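Local coordinates for protein demethyldecarbamoylnovobiocin O-methyltransferase (Streptomyces caeruleus, PDB 2WK1) that transfers a methyl group from S-adenosyl-L-methionine to the 4-hydroxyl of the noviose moiety, the penultimate step in making the antibiotic novobiocin, at residues A254-R259 / D266-I271; R95-D100 / G275-R280; A47-E52 / I86-L91; S36-L41 / L128-V133. All coordinates share one frame; numbering follows the deposited sequence. Where two conformers were deposited one is given.

Contact 1. Residues A254-R259 / D266-I271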
# COMPACT_ATOMS: atom_id res chain seq x y z
N ALA A 254 -10.73 -30.18 15.25
CA ALA A 254 -11.62 -30.30 14.11
C ALA A 254 -10.89 -30.79 12.85
O ALA A 254 -11.38 -31.67 12.14
CB ALA A 254 -12.33 -28.97 13.83
N VAL A 255 -9.72 -30.22 12.57
CA VAL A 255 -8.97 -30.61 11.38
C VAL A 255 -8.52 -32.05 11.48
O VAL A 255 -8.67 -32.86 10.53
CB VAL A 255 -7.76 -29.65 11.16
CG1 VAL A 255 -6.80 -30.20 10.09
CG2 VAL A 255 -8.27 -28.25 10.82
N ASP A 256 -8.00 -32.42 12.66
CA ASP A 256 -7.51 -33.79 12.81
C ASP A 256 -8.65 -34.80 12.76
O ASP A 256 -8.51 -35.87 12.16
CB ASP A 256 -6.73 -33.95 14.11
CG ASP A 256 -5.37 -33.26 14.09
OD1 ASP A 256 -4.92 -32.74 13.04
OD2 ASP A 256 -4.72 -33.25 15.16
N GLU A 257 -9.77 -34.46 13.38
CA GLU A 257 -10.90 -35.38 13.35
C GLU A 257 -11.48 -35.57 11.95
O GLU A 257 -11.79 -36.68 11.54
CB GLU A 257 -12.24 -34.68 14.33
CG GLU A 257 -13.40 -35.62 14.41
CD GLU A 257 -14.42 -34.94 15.08
OE1 GLU A 257 -14.28 -33.96 15.64
OE2 GLU A 257 -15.63 -35.46 15.00
N TYR A 258 -11.59 -34.48 11.20
CA TYR A 258 -12.10 -34.58 9.85
C TYR A 258 -11.18 -35.41 8.97
O TYR A 258 -11.62 -36.31 8.24
CB TYR A 258 -12.28 -33.18 9.23
CG TYR A 258 -12.98 -33.22 7.89
CD1 TYR A 258 -14.36 -33.27 7.80
CD2 TYR A 258 -12.26 -33.28 6.70
CE1 TYR A 258 -14.99 -33.34 6.57
CE2 TYR A 258 -12.88 -33.34 5.46
CZ TYR A 258 -14.25 -33.40 5.41
OH TYR A 258 -14.88 -33.48 4.20
N ARG A 259 -9.87 -35.15 9.07
CA ARG A 259 -8.90 -35.90 8.29
C ARG A 259 -8.89 -37.40 8.64
O ARG A 259 -8.79 -38.24 7.75
CB ARG A 259 -7.50 -35.30 8.44
CG ARG A 259 -7.37 -33.95 7.70
CD ARG A 259 -6.18 -33.16 8.17
NE ARG A 259 -4.93 -33.92 8.09
CZ ARG A 259 -4.21 -34.10 6.99
NH1 ARG A 259 -4.57 -33.54 5.84
NH2 ARG A 259 -3.13 -34.84 7.04
N ASP A 266 -2.98 -36.78 2.95
CA ASP A 266 -2.14 -35.74 2.39
C ASP A 266 -1.54 -34.95 3.55
O ASP A 266 -2.26 -34.48 4.42
CB ASP A 266 -2.96 -34.82 1.48
CG ASP A 266 -3.27 -35.46 0.15
OD1 ASP A 266 -2.30 -35.89 -0.49
OD2 ASP A 266 -4.45 -35.46 -0.25
N GLU A 267 -0.22 -34.85 3.57
CA GLU A 267 0.49 -34.33 4.72
C GLU A 267 0.26 -32.84 4.97
O GLU A 267 0.11 -32.03 4.03
CB GLU A 267 1.99 -34.59 4.56
CG GLU A 267 2.64 -33.92 3.33
CD GLU A 267 4.02 -34.50 2.88
OE1 GLU A 267 4.55 -35.46 3.49
OE2 GLU A 267 4.57 -33.98 1.87
N LEU A 268 0.19 -32.49 6.24
CA LEU A 268 0.12 -31.10 6.68
C LEU A 268 1.49 -30.49 6.68
O LEU A 268 2.42 -31.03 7.31
CB LEU A 268 -0.48 -30.96 8.06
CG LEU A 268 -1.89 -31.45 8.26
CD1 LEU A 268 -2.25 -31.35 9.73
CD2 LEU A 268 -2.88 -30.66 7.42
N ILE A 269 1.62 -29.35 6.01
CA ILE A 269 2.85 -28.61 5.90
C ILE A 269 2.74 -27.30 6.64
O ILE A 269 1.75 -26.61 6.52
CB ILE A 269 3.20 -28.17 4.24
CG1 ILE A 269 3.18 -29.44 3.42
CG2 ILE A 269 4.42 -27.30 4.20
CD1 ILE A 269 2.67 -29.29 2.05
N THR A 270 3.74 -26.96 7.42
CA THR A 270 3.67 -25.74 8.19
C THR A 270 3.93 -24.50 7.35
O THR A 270 4.61 -24.55 6.32
CB THR A 270 4.64 -25.72 9.37
OG1 THR A 270 5.96 -25.44 8.90
CG2 THR A 270 4.60 -27.02 10.20
N ILE A 271 3.37 -23.37 7.81
CA ILE A 271 3.59 -22.06 7.21
C ILE A 271 4.44 -21.13 8.07
O ILE A 271 5.43 -20.56 7.62
CB ILE A 271 2.23 -21.36 6.92
CG1 ILE A 271 1.37 -22.21 5.99
CG2 ILE A 271 2.48 -19.98 6.35
CD1 ILE A 271 -0.10 -21.89 5.94

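Contact 2. Residues R95-D100 / G275-R280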
# COMPACT_ATOMS: atom_id res chain seq x y z
N ARG A 95 -0.38 -16.53 -1.75
CA ARG A 95 0.17 -16.26 -3.07
C ARG A 95 0.74 -17.51 -3.72
O ARG A 95 0.50 -17.76 -4.91
CB ARG A 95 1.19 -15.13 -3.00
CG ARG A 95 1.73 -14.75 -4.37
CD ARG A 95 2.80 -13.79 -4.29
NE ARG A 95 3.42 -13.52 -5.55
CZ ARG A 95 4.34 -12.57 -5.69
NH1 ARG A 95 4.71 -11.86 -4.63
NH2 ARG A 95 4.85 -12.33 -6.88
N GLN A 96 1.54 -18.26 -2.97
CA GLN A 96 2.14 -19.45 -3.53
C GLN A 96 1.08 -20.48 -3.95
O GLN A 96 1.17 -21.07 -5.03
CB GLN A 96 3.13 -20.06 -2.54
CG GLN A 96 4.38 -19.21 -2.23
CD GLN A 96 5.38 -19.00 -3.36
OE1 GLN A 96 5.21 -18.12 -4.21
NE2 GLN A 96 6.48 -19.76 -3.32
N CYS A 97 0.08 -20.71 -3.11
CA CYS A 97 -0.96 -21.68 -3.45
C CYS A 97 -1.79 -21.24 -4.64
O CYS A 97 -2.07 -22.04 -5.53
CB CYS A 97 -1.86 -21.94 -2.22
SG CYS A 97 -1.08 -22.84 -0.88
N VAL A 98 -2.21 -19.97 -4.65
CA VAL A 98 -3.04 -19.50 -5.75
C VAL A 98 -2.23 -19.48 -7.05
O VAL A 98 -2.73 -19.91 -8.09
CB VAL A 98 -3.66 -18.12 -5.47
CG1 VAL A 98 -4.45 -17.62 -6.69
CG2 VAL A 98 -4.59 -18.19 -4.24
N GLU A 99 -0.98 -19.01 -7.00
CA GLU A 99 -0.17 -19.06 -8.23
C GLU A 99 0.05 -20.49 -8.71
O GLU A 99 0.12 -20.72 -9.92
CB GLU A 99 1.13 -18.28 -8.10
CG GLU A 99 0.86 -16.78 -7.99
CD GLU A 99 2.08 -15.91 -8.02
OE1 GLU A 99 3.14 -16.33 -7.52
OE2 GLU A 99 1.97 -14.80 -8.55
N ASP A 100 0.18 -21.44 -7.79
CA ASP A 100 0.40 -22.84 -8.20
C ASP A 100 -0.85 -23.41 -8.87
O ASP A 100 -0.77 -24.10 -9.90
CB ASP A 100 0.80 -23.73 -7.01
CG ASP A 100 1.25 -25.10 -7.46
OD1 ASP A 100 2.26 -25.17 -8.18
OD2 ASP A 100 0.60 -26.09 -7.08
N GLY A 275 -0.02 -21.49 11.19
CA GLY A 275 -0.77 -22.10 10.11
C GLY A 275 -0.13 -23.33 9.51
O GLY A 275 1.10 -23.52 9.57
N VAL A 276 -0.97 -24.15 8.89
CA VAL A 276 -0.55 -25.30 8.09
C VAL A 276 -1.42 -25.36 6.83
O VAL A 276 -2.45 -24.69 6.74
CB VAL A 276 -0.67 -26.64 8.87
CG1 VAL A 276 0.16 -26.60 10.19
CG2 VAL A 276 -2.12 -26.97 9.20
N TYR A 277 -1.02 -26.19 5.87
CA TYR A 277 -1.82 -26.43 4.70
C TYR A 277 -1.57 -27.81 4.15
O TYR A 277 -0.57 -28.43 4.48
CB TYR A 277 -1.58 -25.34 3.62
CG TYR A 277 -0.26 -25.39 2.92
CD1 TYR A 277 0.91 -25.04 3.54
CD2 TYR A 277 -0.20 -25.74 1.59
CE1 TYR A 277 2.12 -25.09 2.86
CE2 TYR A 277 1.00 -25.77 0.91
CZ TYR A 277 2.17 -25.46 1.57
OH TYR A 277 3.37 -25.49 0.88
N TRP A 278 -2.46 -28.27 3.29
CA TRP A 278 -2.20 -29.47 2.52
C TRP A 278 -2.69 -29.33 1.11
O TRP A 278 -3.54 -28.51 0.81
CB TRP A 278 -2.79 -30.72 3.20
CG TRP A 278 -4.27 -31.02 3.07
CD1 TRP A 278 -4.87 -31.82 2.13
CD2 TRP A 278 -5.31 -30.72 4.02
NE1 TRP A 278 -6.21 -31.96 2.39
CE2 TRP A 278 -6.50 -31.32 3.56
CE3 TRP A 278 -5.35 -29.95 5.19
CZ2 TRP A 278 -7.70 -31.21 4.24
CZ3 TRP A 278 -6.55 -29.87 5.88
CH2 TRP A 278 -7.70 -30.49 5.41
N GLN A 279 -2.17 -30.20 0.25
CA GLN A 279 -2.58 -30.30 -1.13
C GLN A 279 -3.33 -31.60 -1.29
O GLN A 279 -2.85 -32.64 -0.86
CB GLN A 279 -1.40 -30.28 -2.09
CG GLN A 279 -1.83 -30.29 -3.53
CD GLN A 279 -0.67 -30.17 -4.48
OE1 GLN A 279 0.41 -30.73 -4.24
NE2 GLN A 279 -0.88 -29.47 -5.59
N ARG A 280 -4.50 -31.54 -1.90
CA ARG A 280 -5.24 -32.75 -2.16
C ARG A 280 -4.66 -33.52 -3.34
O ARG A 280 -4.50 -32.97 -4.43
CB ARG A 280 -6.90 -32.34 -2.61
CG ARG A 280 -7.56 -33.71 -2.79
CD ARG A 280 -8.90 -33.48 -3.31
NE ARG A 280 -9.48 -34.80 -3.79
CZ ARG A 280 -10.47 -34.89 -4.69
NH1 ARG A 280 -11.15 -34.03 -5.34
NH2 ARG A 280 -10.82 -36.33 -4.97
O HOH W 1 1.49 -28.71 -7.30

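Contact 3. Residues A47-E52 / I86-L91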
# COMPACT_ATOMS: atom_id res chain seq x y z
N ALA A 47 -0.81 -6.16 5.02
CA ALA A 47 -0.37 -6.43 6.40
C ALA A 47 0.06 -5.16 7.12
O ALA A 47 0.28 -5.18 8.32
CB ALA A 47 0.77 -7.42 6.40
N GLY A 48 0.20 -4.07 6.38
CA GLY A 48 0.59 -2.80 6.97
C GLY A 48 2.06 -2.66 7.30
O GLY A 48 2.44 -1.75 8.05
N THR A 49 2.90 -3.51 6.74
CA THR A 49 4.34 -3.34 6.97
C THR A 49 4.88 -2.08 6.26
O THR A 49 5.76 -1.40 6.76
CB THR A 49 5.17 -4.57 6.56
OG1 THR A 49 4.98 -4.83 5.18
CG2 THR A 49 4.79 -5.80 7.39
N VAL A 50 4.30 -1.72 5.12
CA VAL A 50 4.86 -0.65 4.31
C VAL A 50 4.70 0.70 5.00
O VAL A 50 5.51 1.60 4.81
CB VAL A 50 4.29 -0.70 2.87
CG1 VAL A 50 2.84 -0.26 2.83
CG2 VAL A 50 5.14 0.15 1.94
N TYR A 51 3.66 0.82 5.84
CA TYR A 51 3.41 2.04 6.59
C TYR A 51 3.51 1.85 8.10
O TYR A 51 3.08 2.71 8.86
CB TYR A 51 2.08 2.72 6.17
CG TYR A 51 0.80 1.92 6.34
CD1 TYR A 51 0.38 1.02 5.37
CD2 TYR A 51 -0.00 2.10 7.45
CE1 TYR A 51 -0.80 0.31 5.51
CE2 TYR A 51 -1.19 1.40 7.60
CZ TYR A 51 -1.58 0.50 6.64
OH TYR A 51 -2.78 -0.15 6.83
N GLU A 52 4.08 0.72 8.53
CA GLU A 52 4.38 0.45 9.93
C GLU A 52 3.14 0.59 10.80
O GLU A 52 3.16 1.21 11.86
CB GLU A 52 5.52 1.35 10.43
CG GLU A 52 6.76 1.19 9.59
CD GLU A 52 7.89 2.09 9.95
OE1 GLU A 52 7.95 2.61 11.08
OE2 GLU A 52 8.76 2.25 9.11
N ILE A 86 -3.25 -11.83 9.27
CA ILE A 86 -2.58 -13.12 9.13
C ILE A 86 -1.08 -13.01 8.98
O ILE A 86 -0.38 -14.01 9.12
CB ILE A 86 -3.19 -13.98 8.01
CG1 ILE A 86 -2.84 -13.45 6.60
CG2 ILE A 86 -4.70 -14.09 8.19
CD1 ILE A 86 -3.38 -14.33 5.47
N GLY A 87 -0.57 -11.82 8.68
CA GLY A 87 0.86 -11.62 8.58
C GLY A 87 1.46 -11.92 7.23
O GLY A 87 0.82 -12.54 6.37
N ILE A 88 2.72 -11.57 7.08
CA ILE A 88 3.40 -11.72 5.81
C ILE A 88 3.56 -13.18 5.37
O ILE A 88 3.33 -13.52 4.20
CB ILE A 88 4.79 -11.03 5.82
CG1 ILE A 88 4.65 -9.51 6.03
CG2 ILE A 88 5.59 -11.34 4.57
CD1 ILE A 88 3.99 -8.71 4.93
N LYS A 89 3.98 -14.07 6.28
CA LYS A 89 4.20 -15.45 5.89
C LYS A 89 2.90 -16.14 5.42
O LYS A 89 2.91 -16.87 4.44
CB LYS A 89 4.87 -16.24 6.99
CG LYS A 89 6.33 -15.81 7.22
CD LYS A 89 7.03 -16.63 8.29
CE LYS A 89 8.46 -16.19 8.55
NZ LYS A 89 9.11 -17.20 9.47
N ARG A 90 1.80 -15.91 6.12
CA ARG A 90 0.54 -16.49 5.70
C ARG A 90 0.01 -15.84 4.40
O ARG A 90 -0.62 -16.52 3.59
CB ARG A 90 -0.50 -16.55 6.82
CG ARG A 90 -0.40 -17.83 7.64
CD ARG A 90 -1.26 -17.82 8.91
NE ARG A 90 -0.58 -17.15 10.00
CZ ARG A 90 -1.16 -16.42 10.95
NH1 ARG A 90 -2.46 -16.20 10.98
NH2 ARG A 90 -0.41 -15.86 11.87
N LEU A 91 0.27 -14.55 4.19
CA LEU A 91 -0.08 -13.94 2.89
C LEU A 91 0.75 -14.55 1.76
O LEU A 91 0.24 -14.84 0.69
CB LEU A 91 0.10 -12.42 2.93
CG LEU A 91 -0.94 -11.62 3.72
CD1 LEU A 91 -0.41 -10.21 4.01
CD2 LEU A 91 -2.30 -11.56 3.03

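Contact 4. Residues S36-L41 / L128-V133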
# COMPACT_ATOMS: atom_id res chain seq x y z
N SER A 36 4.54 -9.16 -10.59
CA SER A 36 5.28 -9.52 -9.43
C SER A 36 5.56 -8.32 -8.52
O SER A 36 5.42 -8.46 -7.32
CB SER A 36 6.52 -10.31 -9.76
OG SER A 36 7.12 -10.72 -8.57
N LEU A 37 5.87 -7.16 -9.09
CA LEU A 37 6.02 -5.95 -8.28
C LEU A 37 4.71 -5.62 -7.57
O LEU A 37 4.70 -5.24 -6.40
CB LEU A 37 6.45 -4.76 -9.13
CG LEU A 37 7.86 -4.83 -9.73
CD1 LEU A 37 8.02 -3.73 -10.76
CD2 LEU A 37 8.91 -4.73 -8.67
N TYR A 38 3.61 -5.75 -8.31
CA TYR A 38 2.30 -5.47 -7.76
C TYR A 38 1.98 -6.37 -6.57
O TYR A 38 1.52 -5.88 -5.54
CB TYR A 38 1.27 -5.65 -8.85
CG TYR A 38 -0.18 -5.64 -8.44
CD1 TYR A 38 -0.77 -4.52 -7.89
CD2 TYR A 38 -0.98 -6.75 -8.68
CE1 TYR A 38 -2.13 -4.51 -7.60
CE2 TYR A 38 -2.33 -6.75 -8.39
CZ TYR A 38 -2.90 -5.63 -7.83
OH TYR A 38 -4.25 -5.68 -7.57
N LEU A 39 2.15 -7.68 -6.73
CA LEU A 39 1.77 -8.60 -5.65
C LEU A 39 2.69 -8.46 -4.46
O LEU A 39 2.23 -8.55 -3.32
CB LEU A 39 1.70 -10.04 -6.12
CG LEU A 39 0.58 -10.29 -7.12
CD1 LEU A 39 0.66 -11.71 -7.68
CD2 LEU A 39 -0.80 -9.98 -6.54
N ASP A 40 3.97 -8.21 -4.71
CA ASP A 40 4.88 -7.95 -3.61
C ASP A 40 4.41 -6.75 -2.77
O ASP A 40 4.39 -6.77 -1.52
CB ASP A 40 6.30 -7.68 -4.13
CG ASP A 40 7.02 -8.90 -4.66
OD1 ASP A 40 6.57 -10.05 -4.48
OD2 ASP A 40 8.11 -8.70 -5.27
N LEU A 41 4.02 -5.69 -3.45
CA LEU A 41 3.57 -4.48 -2.77
C LEU A 41 2.24 -4.72 -2.08
O LEU A 41 2.01 -4.31 -0.95
CB LEU A 41 3.49 -3.31 -3.75
CG LEU A 41 2.92 -2.01 -3.21
CD1 LEU A 41 3.81 -1.49 -2.10
CD2 LEU A 41 2.78 -0.98 -4.32
N LEU A 128 -5.51 -12.97 -8.98
CA LEU A 128 -6.24 -13.24 -10.21
C LEU A 128 -6.04 -12.07 -11.20
O LEU A 128 -5.80 -12.28 -12.39
CB LEU A 128 -7.73 -13.46 -9.96
CG LEU A 128 -8.09 -14.69 -9.11
CD1 LEU A 128 -9.61 -14.78 -8.95
CD2 LEU A 128 -7.53 -16.01 -9.67
N ARG A 129 -6.14 -10.85 -10.72
CA ARG A 129 -5.97 -9.67 -11.57
C ARG A 129 -4.57 -9.61 -12.17
O ARG A 129 -4.41 -9.32 -13.37
CB ARG A 129 -6.29 -8.40 -10.76
CG ARG A 129 -6.21 -7.09 -11.54
CD ARG A 129 -7.54 -6.64 -12.01
NE ARG A 129 -7.47 -5.34 -12.66
CZ ARG A 129 -7.07 -5.13 -13.92
NH1 ARG A 129 -6.66 -6.13 -14.68
NH2 ARG A 129 -7.07 -3.89 -14.41
N ALA A 130 -3.56 -9.91 -11.35
CA ALA A 130 -2.18 -9.85 -11.79
C ALA A 130 -1.92 -10.80 -12.94
O ALA A 130 -1.07 -10.52 -13.78
CB ALA A 130 -1.23 -10.18 -10.64
N HIS A 131 -2.64 -11.92 -12.95
CA HIS A 131 -2.44 -12.95 -13.97
C HIS A 131 -3.52 -12.92 -15.04
O HIS A 131 -3.60 -13.85 -15.84
CB HIS A 131 -2.34 -14.31 -13.29
CG HIS A 131 -1.10 -14.46 -12.46
ND1 HIS A 131 0.12 -14.80 -13.01
CD2 HIS A 131 -0.90 -14.33 -11.14
CE1 HIS A 131 1.03 -14.85 -12.05
NE2 HIS A 131 0.44 -14.56 -10.90
N ASP A 132 -4.34 -11.88 -15.03
CA ASP A 132 -5.46 -11.71 -15.96
C ASP A 132 -6.35 -12.94 -16.06
O ASP A 132 -6.78 -13.37 -17.15
CB ASP A 132 -5.00 -11.27 -17.35
CG ASP A 132 -6.13 -10.70 -18.19
OD1 ASP A 132 -7.14 -10.18 -17.63
OD2 ASP A 132 -6.03 -10.79 -19.43
N VAL A 133 -6.69 -13.49 -14.89
CA VAL A 133 -7.58 -14.62 -14.80
C VAL A 133 -9.01 -14.11 -14.65
O VAL A 133 -9.33 -13.44 -13.67
CB VAL A 133 -7.21 -15.54 -13.62
CG1 VAL A 133 -8.30 -16.63 -13.45
CG2 VAL A 133 -5.85 -16.13 -13.81

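Contact 1. Residues A254-R259 / D266-I271
Arg259 reaches out of helix 249-261 to the carbonyl of Asp266, passing beneath Leu268 on the way, and illustrates how a single long side chain can tie a helix to the chain that returns from it. From CB the chain leaves with CG anti to the carbonyl carbon and runs on extended to CD. There it bends (chi3 54°), which turns the flat guanidinium toward the 266-271 segment. NE comes first, 3.9 Å from Leu268 CG. CZ follows under the isobutyl group, 3.7 Å from Leu268 CD2, and this methyl lies over one face of the guanidinium, displaced toward its rim. The two side chains approach from opposite directions, and the leucine carbons roof the planar cation while its end nitrogens go forward to the backbone. NH1 and NH2 grip the same acceptor end-on: Arg259 NH1 donates to Asp266 O over 2.9 Å, and Arg259 NH2 does so over 2.8 Å. The oxygen lies almost in the guanidinium plane. NH1 approaches nearly along the C=O axis (162°), whereas NH2 stands above the carbonyl plane. A forked bond of this kind fixes the rotation of the guanidinium. The Asp266 carboxylate turns elsewhere, to Thr281. Trp278 of strand 276-279 adds a cation-pi contact to the same arginine, and Asp256 bonds to Tyr245. The contact thus bridges, at the surface, helix 249-261, which leans on helix 220-230, and the approach to strand 269-270, an outermost strand of the sheet paired antiparallel with strand 276-279.

Contact 2. Residues R95-D100 / G275-R280
The phenol ring of Tyr277 takes Cys97 SG obliquely, 38° off the ring normal and 4.5 Å from the ring centroid, an oblique sulfur-aromatic contact. The sulfur sits beside one bond of the ring, 3.9 Å from Tyr277 CD2 and nearly as close to CE2. Two other flat groups face each other across a water farther along the strand: the Asp100 carboxylate and the Gln279 amide have planes 60° apart, and their side chains cross at about a right angle. Tyr277 CG lies between its backbone N and carbonyl carbon (chi1 72°), which swings the ring toward the helix. Strand 276-279 is the antiparallel strand slotted between 238-242 and 269-270, the hallmark of the Rossmann-like class I methyltransferase sheet, and helix 87-103 packs on one face of it; Trp278, the intervening residue, turns to the other face and meets Arg259. Asp100 OD2 and Gln279 NE2 stand 4.0 Å apart, a gap closed by water: it donates to Asp100 OD2 over 2.8 Å and accepts from Gln279 NE2 over 3.0 Å. Each polar end also has a protein partner on the adjacent strand region, Asp100 OD2 the hydroxyl of Tyr239 and Gln279 NE2 the carbonyl of Gly237. Along the helix, Arg95 NE makes a weak salt bridge to Glu99 OE1, while Arg95 NH1 pairs with Asp40 of helix 35-47.

Contact 3. Residues A47-E52 / I86-L91
Ala47 and Ile88 bury the most surface here, and Thr49 completes the apolar patch. The methyl of Ala47 points at helix 87-103 and fits between two branches: Ala47 CB lies 3.8 Å from Ile88 CD1 and 3.9 Å from Leu91 CD1. Ile88 and Leu91 stand one turn apart on the same helix flank, so a single small side chain is embraced by both. The backbones can therefore come close, with the CA atoms of Ala47 and Gly87 5.8 Å apart. Ile88 does not aim straight at its partners from CB. Its CG1 leaves anti to the carbonyl carbon, and a second turn of the chain (chi2 -67°) brings CD1 round to the 47-52 segment. There it also meets Thr49, tip to tip: Thr49 CG2 is 3.9 Å from Ile88 CD1 and 4.0 Å from Ile88 CG1. The threonine thus spends its methyl on the isoleucine, while OG1 makes a weak hydrogen bond back to the carbonyl of Lys44. Beyond the patch the 47-52 segment turns to the second subunit, where Tyr51 stacks on Tyr51 of the other chain. What positions Ala47 and Thr49 is a Schellman motif ending helix 35-47, with Gly48 at positive phi (77°), followed by a type I beta turn from Thr49 to Glu52. The segment opposite is the start of helix 87-103 at the rim of the cofactor pocket: Ile86 touches the bound S-adenosyl-L-homocysteine, and Ile88 lies beside Glu92, the predicted proton acceptor.

Contact 4. Residues S36-L41 / L128-V133
Helix 119-130 ends in a Schellman motif, and in its last turn Ala130 packs against Tyr38 and Leu39 of helix 35-47. The cap is closed by two backbone bonds, Val133 N to Leu128 O over 2.9 Å and Asp132 N to Arg129 O over 3.1 Å, with Asp132 at positive phi (49°). Within this last turn the Ala130 methyl meets two consecutive side chains of the facing helix. Ala130 CB is 3.8 Å from Leu39 CD1 and 4.1 Å from Leu39 CD2, so the methyl rests on the end of the leucine fork. Next to the leucine the tyrosine offers its rim: Tyr38 CD2 is 4.0 Å from Ala130 CB, and the methyl lies in the plane of the ring. Tyr38 carries CG anti to its backbone N (chi1 170°), which lays the ring out toward helix 119-130. That helix is the connection of a beta-alpha-beta crossover, joining the neighbouring parallel strands 109-113 and 138-142 of the Rossmann-like domain, and helix 35-47 lies against its last turn. His131, the first residue past the helix, approaches obliquely, with its NE2 4.3 Å from Leu39 CD1; the same nitrogen is hydrogen-bonded to Glu99 OE2 of helix 87-103. Leu39 also packs on Arg95 and Glu99. At the dimer interface Leu37 of the second subunit packs on Tyr38 and Arg129, and Leu41 meets its counterpart in that subunit.

Overall arrangement
Burial and chemistry change together across these four contacts. Contact 3 is the buried one and purely aliphatic; contact 1, at the surface, relies on an arginine forked onto a carbonyl. Contacts 2 and 4 are partly buried: the former mixes sulfur, aromatic ring and bridging water, the latter packs an alanine methyl against leucine and tyrosine. Contacts 2 and 3 both use helix 87-103, and contacts 3 and 4 both draw on helix 35-47 or its exit and reach the second subunit. Contacts 1 and 2 meet through paired strands 269-270 and 276-279. Between contacts 2 and 4, the Arg95–Asp40 salt bridge and the Glu99–His131 bond tie helix 87-103 to helix 35-47 and to the end of helix 119-130.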